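Local coordinates for ferric vibriobactin ABC transporter, periplasmic ferric vibriobactin-binding protein (Vibrio cholerae, PDB 3R5T) that binds the iron-loaded siderophore vibriobactin in the periplasm and probably hands it to an ABC transporter for uptake, at residues W5-Q10 and G135-A140; V196-D201 and L225-T230. All blocks are in the same frame, centred on the assembly; numbering follows the deposited sequence. Where two conformers were deposited one is given.

Overall arrangement
Interactions 1 and 2 lie on opposite sides of the centre of the chain, their own centres about 38 Å apart and their nearest atoms about 22 Å apart, so they do not touch. Interaction 1 is a surface contact whose centre is about 22 Å from the chain centre; it ties the N-terminal strand 7-10 to the junction between helices 123-134 and 137-155. Interaction 2 is buried, its centre about 20 Å from the chain centre, and joins the 196-201 segment to the lead-in of strand 229-233, in the mixed sheet that also holds strand 165-169. There the side chain of Leu225 is about 13 Å from the bound vibriobactin, so it does not touch the ligand.

Interaction 1 of 2, residues W5-Q10 and G135-A140; sequences WPRTFQ and GLEEQA. With EDO (1,2-ethanediol), chain E.
Trp5 reaches the turn at Gly135 with the outer edge of its six-membered ring: CZ2 lies 3.6 Å from Gly135 CA, close to the ring plane. The indole also rests on Ile19, Gln22 and Pro23. Gly135 has just left helix 123-134 with a positive phi, a conformation that favours glycine, and its lack of a side chain lets the indole edge come this close.

After the cis peptide bond that precedes Pro6, Arg7 lays its guanidinium over the indole of Trp5. Trp5 CZ2 sits 3.3 Å from the guanidinium plane, over its centre, while Arg7 NE lies over one face of the indole, offset toward the rim. The chain bends at chi3 (61°), and Arg7 NH1 then meets Glu137 OE2 at 2.8 Å in a salt bridge. The bond uses the syn side of the carboxylate, with an N-H...O angle of 147°, and the guanidinium and carboxylate planes are turned 49° apart. A water closes a second path, accepting from Arg7 NH2 and donating to Glu137 OE1. Arg7 NH1 also bonds to Leu132 O near the end of helix 123-134, while Arg7 NE bonds to Val4 O.

Farther along, a 1,2-ethanediol molecule, probably from the crystallisation liquor, lies against the strand: its O1 donates to Thr8 O at 2.9 Å, and Gln10 N donates to its O2. Phe9 CD1 touches its C2 at 3.4 Å.

The contact thus fastens the antiparallel pair of strands 7-10 and 16-19 to the turn between helices 123-134 and 137-155. Direct and water-bridged links engage both carboxylate oxygens of Glu137, while the indole and the bonds to Val4 and Leu132 limit rotation of the guanidinium. Such a setting would probably keep both side chains charged, as a fixed ion pair.

Interaction 2 of 2, residues V196-D201 and L225-T230; sequences VLEEPD and LQAETT
Glu198 turns its carboxylate onto two successive backbone N-H groups of the 225-230 segment. Gln226 N gives the straighter bond, 2.8 Å to Glu198 OE2 with an N-H...O angle of 170°, approaching the syn side near the carboxylate plane. Ala227 N lies 3.0 Å from Glu198 OE1 and meets it from above that plane, 47° out of it, with a more bent angle of 145°. Around this grip, Leu225 CA is 3.6 Å from Glu198 OE2, and Ala227 CB packs 3.2 Å from Glu198 OE1.

The glutamate gets there on an extended chain, with CG anti to the backbone N, which carries the carboxylate to the backbone of 225-230. In the next shell, Asn166 ND2 donates to Glu198 OE1, so that buried oxygen has two donors. The backbone of Glu198 pairs with Ala165, and that of Thr229 with Asn166, which places both segments against strand 165-169.

A carboxylate bridging consecutive main-chain amides here fixes the lead-in to strand 229-233, which runs parallel to its neighbour 165-169 in the mixed sheet of the C-terminal lobe of a two-lobed siderophore-binding protein of the solute-binding protein 8 family.

Interaction 1 of 2, residues W5-Q10 and G135-A140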
loop_
_atom_site.group_PDB
_atom_site.type_symbol
_atom_site.label_atom_id
_atom_site.label_comp_id
_atom_site.label_asym_id
_atom_site.label_seq_id
_atom_site.Cartn_x
_atom_site.Cartn_y
_atom_site.Cartn_z
ATOM N N TRP A 5 -13.789 23.516 -12.098
ATOM C CA TRP A 5 -13.222 22.780 -13.217
ATOM C C TRP A 5 -13.210 23.753 -14.372
ATOM O O TRP A 5 -14.138 24.543 -14.508
ATOM C CB TRP A 5 -14.091 21.568 -13.560
ATOM C CG TRP A 5 -14.204 20.654 -12.398
ATOM C CD1 TRP A 5 -15.154 20.693 -11.421
ATOM C CD2 TRP A 5 -13.293 19.610 -12.039
ATOM N NE1 TRP A 5 -14.899 19.730 -10.477
ATOM C CE2 TRP A 5 -13.770 19.039 -10.844
ATOM C CE3 TRP A 5 -12.126 19.099 -12.617
ATOM C CZ2 TRP A 5 -13.117 17.991 -10.206
ATOM C CZ3 TRP A 5 -11.482 18.036 -11.991
ATOM C CH2 TRP A 5 -11.984 17.495 -10.796
ATOM N N PRO A 6 -12.157 23.720 -15.199
ATOM C CA PRO A 6 -10.960 22.874 -15.109
ATOM C C PRO A 6 -10.132 23.129 -13.849
ATOM O O PRO A 6 -10.272 24.159 -13.196
ATOM C CB PRO A 6 -10.151 23.290 -16.343
ATOM C CG PRO A 6 -11.171 23.831 -17.301
ATOM C CD PRO A 6 -12.169 24.521 -16.436
ATOM N N ARG A 7 -9.277 22.174 -13.509
ATOM C CA ARG A 7 -8.291 22.368 -12.457
ATOM C C ARG A 7 -6.975 21.720 -12.870
ATOM O O ARG A 7 -6.941 20.838 -13.742
ATOM C CB ARG A 7 -8.780 21.799 -11.122
ATOM C CG ARG A 7 -9.046 20.308 -11.150
ATOM C CD ARG A 7 -9.549 19.787 -9.806
ATOM N NE ARG A 7 -10.810 20.398 -9.395
ATOM C CZ ARG A 7 -11.429 20.135 -8.244
ATOM N NH1 ARG A 7 -10.897 19.267 -7.380
ATOM N NH2 ARG A 7 -12.570 20.745 -7.942
ATOM N N THR A 8 -5.894 22.167 -12.249
ATOM C CA THR A 8 -4.561 21.670 -12.539
ATOM C C THR A 8 -4.131 20.724 -11.437
ATOM O O THR A 8 -4.315 21.006 -10.260
ATOM C CB THR A 8 -3.548 22.816 -12.613
ATOM O OG1 THR A 8 -3.851 23.644 -13.738
ATOM C CG2 THR A 8 -2.126 22.277 -12.739
ATOM N N PHE A 9 -3.582 19.587 -11.848
ATOM C CA PHE A 9 -3.062 18.581 -10.939
ATOM C C PHE A 9 -1.543 18.544 -11.066
ATOM O O PHE A 9 -1.008 18.459 -12.188
ATOM C CB PHE A 9 -3.653 17.205 -11.286
ATOM C CG PHE A 9 -3.207 16.106 -10.361
ATOM C CD1 PHE A 9 -3.897 15.856 -9.181
ATOM C CD2 PHE A 9 -2.084 15.338 -10.661
ATOM C CE1 PHE A 9 -3.482 14.839 -8.323
ATOM C CE2 PHE A 9 -1.663 14.336 -9.805
ATOM C CZ PHE A 9 -2.361 14.091 -8.624
ATOM N N GLN A 10 -0.853 18.585 -9.930
ATOM C CA GLN A 10 0.597 18.486 -9.909
ATOM C C GLN A 10 1.050 17.034 -9.840
ATOM O O GLN A 10 0.796 16.326 -8.858
ATOM C CB GLN A 10 1.176 19.296 -8.744
ATOM C CG GLN A 10 0.958 20.807 -8.889
ATOM C CD GLN A 10 1.460 21.589 -7.691
ATOM O OE1 GLN A 10 1.290 21.169 -6.544
ATOM N NE2 GLN A 10 2.073 22.742 -7.948
ATOM N N GLY A 135 -12.363 15.580 -7.551
ATOM C CA GLY A 135 -13.419 16.372 -6.950
ATOM C C GLY A 135 -14.132 15.609 -5.857
ATOM O O GLY A 135 -15.306 15.862 -5.574
ATOM N N LEU A 136 -13.413 14.685 -5.225
ATOM C CA LEU A 136 -14.012 13.842 -4.203
ATOM C C LEU A 136 -13.410 14.154 -2.834
ATOM O O LEU A 136 -13.244 13.276 -1.985
ATOM C CB LEU A 136 -13.873 12.361 -4.566
ATOM C CG LEU A 136 -14.609 11.966 -5.854
ATOM C CD1 LEU A 136 -14.330 10.507 -6.243
ATOM C CD2 LEU A 136 -16.103 12.199 -5.689
ATOM N N GLU A 137 -13.099 15.424 -2.619
ATOM C CA GLU A 137 -12.515 15.864 -1.346
ATOM C C GLU A 137 -13.414 15.540 -0.148
ATOM O O GLU A 137 -12.924 15.146 0.916
ATOM C CB GLU A 137 -12.172 17.361 -1.394
ATOM C CG GLU A 137 -11.197 17.716 -2.518
ATOM C CD GLU A 137 -11.883 18.172 -3.814
ATOM O OE1 GLU A 137 -13.069 17.844 -4.033
ATOM O OE2 GLU A 137 -11.213 18.859 -4.616
ATOM N N GLU A 138 -14.727 15.684 -0.326
ATOM C CA GLU A 138 -15.665 15.385 0.760
ATOM C C GLU A 138 -15.541 13.927 1.151
ATOM O O GLU A 138 -15.426 13.594 2.336
ATOM C CB GLU A 138 -17.113 15.642 0.338
ATOM C CG GLU A 138 -17.514 17.090 0.208
ATOM C CD GLU A 138 -19.025 17.270 0.278
ATOM O OE1 GLU A 138 -19.684 16.465 0.970
ATOM O OE2 GLU A 138 -19.553 18.224 -0.334
ATOM N N GLN A 139 -15.600 13.058 0.147
ATOM C CA GLN A 139 -15.515 11.626 0.377
ATOM C C GLN A 139 -14.197 11.242 0.995
ATOM O O GLN A 139 -14.157 10.438 1.925
ATOM C CB GLN A 139 -15.672 10.859 -0.945
ATOM C CG GLN A 139 -17.096 10.799 -1.468
ATOM C CD GLN A 139 -17.602 12.130 -2.003
ATOM O OE1 GLN A 139 -18.814 12.379 -2.032
ATOM N NE2 GLN A 139 -16.687 12.992 -2.423
ATOM N N ALA A 140 -13.107 11.759 0.455
ATOM C CA ALA A 140 -11.790 11.391 0.951
ATOM C C ALA A 140 -11.634 11.858 2.390
ATOM O O ALA A 140 -11.202 11.099 3.262
ATOM C CB ALA A 140 -10.709 12.007 0.086
HETATM C C1 EDO E . -4.281 18.873 -6.875
HETATM O O1 EDO E . -5.059 19.223 -8.035
HETATM C C2 EDO E . -2.850 18.511 -7.281
HETATM O O2 EDO E . -2.116 19.680 -7.656
HETATM O O HOH W 1 -14.208 19.685 -5.732
#

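Interaction 2 of 2, residues V196-D201 and L225-T230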
loop_
_atom_site.group_PDB
_atom_site.type_symbol
_atom_site.label_atom_id
_atom_site.label_comp_id
_atom_site.label_asym_id
_atom_site.label_seq_id
_atom_site.Cartn_x
_atom_site.Cartn_y
_atom_site.Cartn_z
ATOM N N VAL A 196 6.317 1.494 17.584
ATOM C CA VAL A 196 7.525 2.280 17.366
ATOM C C VAL A 196 8.392 1.506 16.380
ATOM O O VAL A 196 8.764 0.348 16.638
ATOM C CB VAL A 196 8.279 2.529 18.681
ATOM C CG1 VAL A 196 9.538 3.317 18.406
ATOM C CG2 VAL A 196 7.373 3.247 19.702
ATOM N N LEU A 197 8.729 2.152 15.273
ATOM C CA LEU A 197 9.357 1.466 14.136
ATOM C C LEU A 197 10.873 1.572 14.106
ATOM O O LEU A 197 11.429 2.646 14.342
ATOM C CB LEU A 197 8.794 1.992 12.810
ATOM C CG LEU A 197 7.434 1.449 12.360
ATOM C CD1 LEU A 197 7.494 -0.062 12.182
ATOM C CD2 LEU A 197 6.349 1.833 13.354
ATOM N N GLU A 198 11.534 0.451 13.818
ATOM C CA GLU A 198 12.964 0.460 13.524
ATOM C C GLU A 198 13.151 0.807 12.045
ATOM O O GLU A 198 12.442 0.280 11.171
ATOM C CB GLU A 198 13.602 -0.893 13.830
ATOM C CG GLU A 198 15.018 -1.053 13.265
ATOM C CD GLU A 198 15.616 -2.424 13.571
ATOM O OE1 GLU A 198 14.841 -3.365 13.807
ATOM O OE2 GLU A 198 16.851 -2.546 13.607
ATOM N N GLU A 199 14.096 1.695 11.771
ATOM C CA GLU A 199 14.451 2.052 10.400
ATOM C C GLU A 199 15.684 1.257 9.986
ATOM O O GLU A 199 16.643 1.155 10.746
ATOM C CB GLU A 199 14.737 3.556 10.283
ATOM C CG GLU A 199 15.214 4.048 8.903
ATOM C CD GLU A 199 14.069 4.362 7.929
ATOM O OE1 GLU A 199 14.329 4.928 6.850
ATOM O OE2 GLU A 199 12.912 4.047 8.236
ATOM N N PRO A 200 15.654 0.670 8.780
ATOM C CA PRO A 200 16.853 -0.028 8.296
ATOM C C PRO A 200 17.954 0.984 7.983
ATOM O O PRO A 200 17.655 2.100 7.559
ATOM C CB PRO A 200 16.377 -0.704 7.000
ATOM C CG PRO A 200 15.220 0.137 6.542
ATOM C CD PRO A 200 14.574 0.704 7.780
ATOM N N ASP A 201 19.205 0.614 8.220
ATOM C CA ASP A 201 20.325 1.507 7.938
ATOM C C ASP A 201 20.361 1.823 6.446
ATOM O O ASP A 201 20.472 0.915 5.627
ATOM C CB ASP A 201 21.627 0.839 8.382
ATOM C CG ASP A 201 22.833 1.766 8.308
ATOM O OD1 ASP A 201 22.847 2.687 7.473
ATOM O OD2 ASP A 201 23.789 1.547 9.086
ATOM N N LEU A 225 19.092 -6.597 12.294
ATOM C CA LEU A 225 17.886 -5.932 12.799
ATOM C C LEU A 225 17.801 -6.039 14.325
ATOM O O LEU A 225 18.075 -7.090 14.906
ATOM C CB LEU A 225 16.635 -6.507 12.123
ATOM C CG LEU A 225 16.542 -6.218 10.627
ATOM C CD1 LEU A 225 15.444 -7.056 9.974
ATOM C CD2 LEU A 225 16.293 -4.741 10.398
ATOM N N GLN A 226 17.433 -4.946 14.987
ATOM C CA GLN A 226 17.486 -4.939 16.445
ATOM C C GLN A 226 16.129 -4.992 17.146
ATOM O O GLN A 226 16.065 -5.242 18.356
ATOM C CB GLN A 226 18.285 -3.735 16.954
ATOM C CG GLN A 226 19.735 -3.679 16.475
ATOM C CD GLN A 226 20.661 -4.637 17.221
ATOM O OE1 GLN A 226 21.876 -4.424 17.276
ATOM N NE2 GLN A 226 20.093 -5.691 17.796
ATOM N N ALA A 227 15.053 -4.761 16.404
ATOM C CA ALA A 227 13.742 -4.678 17.040
ATOM C C ALA A 227 13.317 -5.991 17.696
ATOM O O ALA A 227 13.638 -7.096 17.231
ATOM C CB ALA A 227 12.676 -4.184 16.060
ATOM N N GLU A 228 12.572 -5.837 18.781
ATOM C CA GLU A 228 12.090 -6.943 19.582
ATOM C C GLU A 228 10.909 -7.655 18.937
ATOM O O GLU A 228 10.534 -8.748 19.359
ATOM C CB GLU A 228 11.677 -6.433 20.963
ATOM C CG GLU A 228 12.821 -5.829 21.767
ATOM C CD GLU A 228 12.919 -4.302 21.697
ATOM O OE1 GLU A 228 12.563 -3.676 20.666
ATOM O OE2 GLU A 228 13.378 -3.717 22.704
ATOM N N THR A 229 10.327 -7.025 17.920
ATOM C CA THR A 229 9.167 -7.566 17.227
ATOM C C THR A 229 9.369 -7.413 15.725
ATOM O O THR A 229 9.910 -6.410 15.268
ATOM C CB THR A 229 7.871 -6.854 17.668
ATOM O OG1 THR A 229 7.642 -7.123 19.059
ATOM C CG2 THR A 229 6.671 -7.334 16.855
ATOM N N THR A 230 8.969 -8.428 14.964
ATOM C CA THR A 230 9.033 -8.372 13.510
ATOM C C THR A 230 7.676 -8.701 12.910
ATOM O O THR A 230 7.050 -9.688 13.289
ATOM C CB THR A 230 10.060 -9.386 12.940
ATOM O OG1 THR A 230 11.387 -8.980 13.292
ATOM C CG2 THR A 230 9.940 -9.481 11.394
#